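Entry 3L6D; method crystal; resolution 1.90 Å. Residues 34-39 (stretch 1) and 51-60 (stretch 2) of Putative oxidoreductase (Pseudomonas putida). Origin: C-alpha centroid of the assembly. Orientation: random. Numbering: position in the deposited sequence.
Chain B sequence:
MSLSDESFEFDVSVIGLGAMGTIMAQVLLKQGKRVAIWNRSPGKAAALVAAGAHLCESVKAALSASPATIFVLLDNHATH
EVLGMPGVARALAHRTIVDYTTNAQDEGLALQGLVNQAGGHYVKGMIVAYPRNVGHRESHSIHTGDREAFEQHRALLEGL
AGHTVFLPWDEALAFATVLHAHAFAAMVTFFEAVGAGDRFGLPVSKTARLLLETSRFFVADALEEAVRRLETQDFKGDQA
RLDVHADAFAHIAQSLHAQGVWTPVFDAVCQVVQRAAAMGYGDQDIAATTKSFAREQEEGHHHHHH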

# COMPACT_ATOMS: atom_id res chain seq x y z
N ARG B 34 33.34 -12.48 11.06
CA ARG B 34 33.75 -13.43 12.05
C ARG B 34 32.78 -13.12 13.19
O ARG B 34 32.74 -11.95 13.67
CB ARG B 34 35.17 -13.13 12.50
CG ARG B 34 36.24 -13.33 11.37
CD ARG B 34 37.57 -12.70 11.76
NE ARG B 34 37.47 -11.23 11.88
CZ ARG B 34 38.41 -10.45 12.42
NH1 ARG B 34 39.56 -10.98 12.92
NH2 ARG B 34 38.22 -9.13 12.45
N VAL B 35 31.95 -14.10 13.54
CA VAL B 35 30.84 -13.87 14.52
C VAL B 35 31.00 -14.73 15.78
O VAL B 35 31.18 -15.95 15.69
CB VAL B 35 29.46 -14.19 13.88
CG1 VAL B 35 28.28 -13.80 14.84
CG2 VAL B 35 29.26 -13.48 12.51
N ALA B 36 30.88 -14.09 16.95
CA ALA B 36 30.87 -14.81 18.19
C ALA B 36 29.48 -14.69 18.78
O ALA B 36 28.79 -13.70 18.55
CB ALA B 36 31.94 -14.23 19.14
N ILE B 37 29.04 -15.74 19.48
CA ILE B 37 27.65 -15.79 20.00
C ILE B 37 27.63 -16.28 21.43
O ILE B 37 28.58 -16.96 21.91
CB ILE B 37 26.73 -16.73 19.15
CG1 ILE B 37 27.26 -18.18 19.23
CG2 ILE B 37 26.57 -16.19 17.66
CD1 ILE B 37 26.32 -19.21 18.63
N TRP B 38 26.53 -15.95 22.10
CA TRP B 38 26.25 -16.51 23.41
C TRP B 38 24.74 -16.59 23.49
O TRP B 38 24.04 -15.72 22.98
CB TRP B 38 26.78 -15.63 24.55
CG TRP B 38 26.42 -16.19 25.93
CD1 TRP B 38 27.15 -17.07 26.69
CD2 TRP B 38 25.23 -15.93 26.66
NE1 TRP B 38 26.48 -17.35 27.88
CE2 TRP B 38 25.30 -16.66 27.88
CE3 TRP B 38 24.11 -15.13 26.42
CZ2 TRP B 38 24.28 -16.63 28.83
CZ3 TRP B 38 23.08 -15.11 27.37
CH2 TRP B 38 23.18 -15.85 28.55
N ASN B 39 24.26 -17.64 24.13
CA ASN B 39 22.88 -17.78 24.43
C ASN B 39 22.61 -18.82 25.49
O ASN B 39 23.54 -19.35 26.10
CB ASN B 39 22.14 -18.24 23.20
CG ASN B 39 20.71 -17.88 23.24
OD1 ASN B 39 20.38 -16.72 23.11
ND2 ASN B 39 19.85 -18.85 23.48
N ALA B 51 27.77 -23.51 11.37
CA ALA B 51 27.88 -22.50 10.29
C ALA B 51 29.11 -21.58 10.41
O ALA B 51 29.26 -20.68 9.59
CB ALA B 51 26.60 -21.66 10.20
N GLY B 52 29.98 -21.82 11.40
CA GLY B 52 31.19 -21.01 11.63
C GLY B 52 31.22 -20.00 12.78
O GLY B 52 32.25 -19.36 13.01
N ALA B 53 30.11 -19.84 13.53
CA ALA B 53 30.16 -18.97 14.73
C ALA B 53 31.01 -19.54 15.88
O ALA B 53 31.07 -20.76 16.07
CB ALA B 53 28.72 -18.66 15.27
N HIS B 54 31.62 -18.64 16.66
CA HIS B 54 32.42 -19.03 17.82
C HIS B 54 31.49 -18.94 19.03
O HIS B 54 30.93 -17.88 19.28
CB HIS B 54 33.57 -18.05 18.04
CG HIS B 54 34.30 -18.26 19.33
ND1 HIS B 54 35.29 -19.21 19.47
CD2 HIS B 54 34.18 -17.65 20.53
CE1 HIS B 54 35.76 -19.17 20.71
NE2 HIS B 54 35.09 -18.24 21.38
N LEU B 55 31.32 -20.04 19.75
CA LEU B 55 30.50 -20.03 20.97
C LEU B 55 31.34 -19.52 22.14
O LEU B 55 32.44 -20.06 22.43
CB LEU B 55 30.01 -21.46 21.26
CG LEU B 55 29.17 -21.66 22.52
CD1 LEU B 55 27.90 -20.79 22.46
CD2 LEU B 55 28.87 -23.19 22.70
N CYS B 56 30.84 -18.51 22.83
CA CYS B 56 31.54 -17.92 23.98
C CYS B 56 30.97 -18.52 25.25
O CYS B 56 29.81 -18.91 25.30
CB CYS B 56 31.35 -16.39 24.04
SG CYS B 56 31.99 -15.45 22.63
N GLU B 57 31.78 -18.51 26.29
CA GLU B 57 31.37 -19.12 27.57
C GLU B 57 30.39 -18.24 28.39
O GLU B 57 29.66 -18.74 29.27
CB GLU B 57 32.62 -19.49 28.38
CG GLU B 57 33.41 -18.30 28.96
CD GLU B 57 34.66 -18.76 29.73
OE1 GLU B 57 34.82 -19.98 29.94
OE2 GLU B 57 35.47 -17.88 30.12
N SER B 58 30.36 -16.95 28.08
CA SER B 58 29.59 -16.02 28.91
C SER B 58 29.23 -14.78 28.12
O SER B 58 29.86 -14.52 27.07
CB SER B 58 30.41 -15.58 30.13
OG SER B 58 31.58 -14.91 29.74
N VAL B 59 28.27 -14.01 28.65
CA VAL B 59 27.99 -12.65 28.17
C VAL B 59 29.27 -11.79 28.13
O VAL B 59 29.57 -11.19 27.11
CB VAL B 59 26.89 -11.95 28.98
CG1 VAL B 59 26.68 -10.49 28.50
CG2 VAL B 59 25.58 -12.76 28.91
N LYS B 60 30.04 -11.77 29.21
CA LYS B 60 31.22 -10.91 29.26
C LYS B 60 32.25 -11.28 28.20
O LYS B 60 32.86 -10.39 27.61
CB LYS B 60 31.84 -10.80 30.67
CG LYS B 60 32.46 -12.07 31.26
CD LYS B 60 32.92 -11.86 32.72
CE LYS B 60 32.82 -13.18 33.51
NZ LYS B 60 34.05 -13.99 33.28
O HOH W 1 32.98 -16.75 12.64

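Two short strands, 35-38 and 54-55, lie side by side in parallel and are joined by three backbone hydrogen bonds and by side-chain packing. Together the two stretches bury 482 Å² of surface.

R34 makes no contact with stretch 2. The end of its side chain leads away, and its NE and NH2 are hydrogen-bonded elsewhere in the structure.

V35 begins the pairing. V35 O accepts a hydrogen bond from H54 N at 2.9 Å, nearly straight at 168°. The same V35 O lies 3.3 Å from A53 CA, a CA-H...O contact that supplements the stronger bond. Its amide is served by a water: V35 N donates to the water O at 3.0 Å, and that water donates to G52 O at 2.7 Å. The water thus extends the ladder by one rung where the chains do not bond directly. G52 has positive phi and ends the preceding helix in a Schellman motif. A side chain at these backbone angles would be jammed against the carbonyl O of A51, so glycine suits the turn into the strand.

A36 is bridged to H54, with their CA atoms 4.5 Å apart. A36 CA approaches H54 O at 3.3 Å in a second CA-H...O contact. Both side chains lie on the same face of the sheet. The small methyl of A36 fits there: its CB is 3.7 Å from C56 SG, an apolar contact, and it sits at the edge of the H54 ring. A36 and C56 are buried, while H54 is exposed.

I37 carries two of the three direct hydrogen bonds. I37 N donates to H54 O at 2.9 Å, and I37 O accepts from C56 N, also at 2.9 Å. One residue therefore bonds to the residues before and after its bridge partner L55, as expected for parallel strands. The side chains of I37 and L55 share the other face of the sheet. I37 has chi1 in p. Both of its branches approach A53: I37 CG2 is 4.1 Å and I37 CG1 4.2 Å from A53 CB. I37 CG1 also lies 4.2 Å from L55 CD1. A branched apolar chain suits this buried site, and the A53 methyl, pointing toward stretch 1, adds apolar surface with little bulk.

W38 has the largest covered area, 90 Å². Its CA-to-CB bond points sideways, but with chi1 in t and chi2 at 90° the indole comes nearer to stretch 2. V59 CG2 sits over one ring face, 3.7 Å from the centroid of the W38 six-membered ring and 8° off its normal, a CH-pi contact. S58 C covers the same face, 3.4 Å from W38 CD1. The C56 and E57 carbonyls lie at the ring edge, with C56 O 3.5 Å from W38 CD1. The broad flat ring thus packs against the turn leading into the helix. The CA-to-CB bond of S58 points away from stretch 1, and its side chain caps a backbone N just past the stretch.

The CA-to-CB bond of N39 points away, and the contact ends.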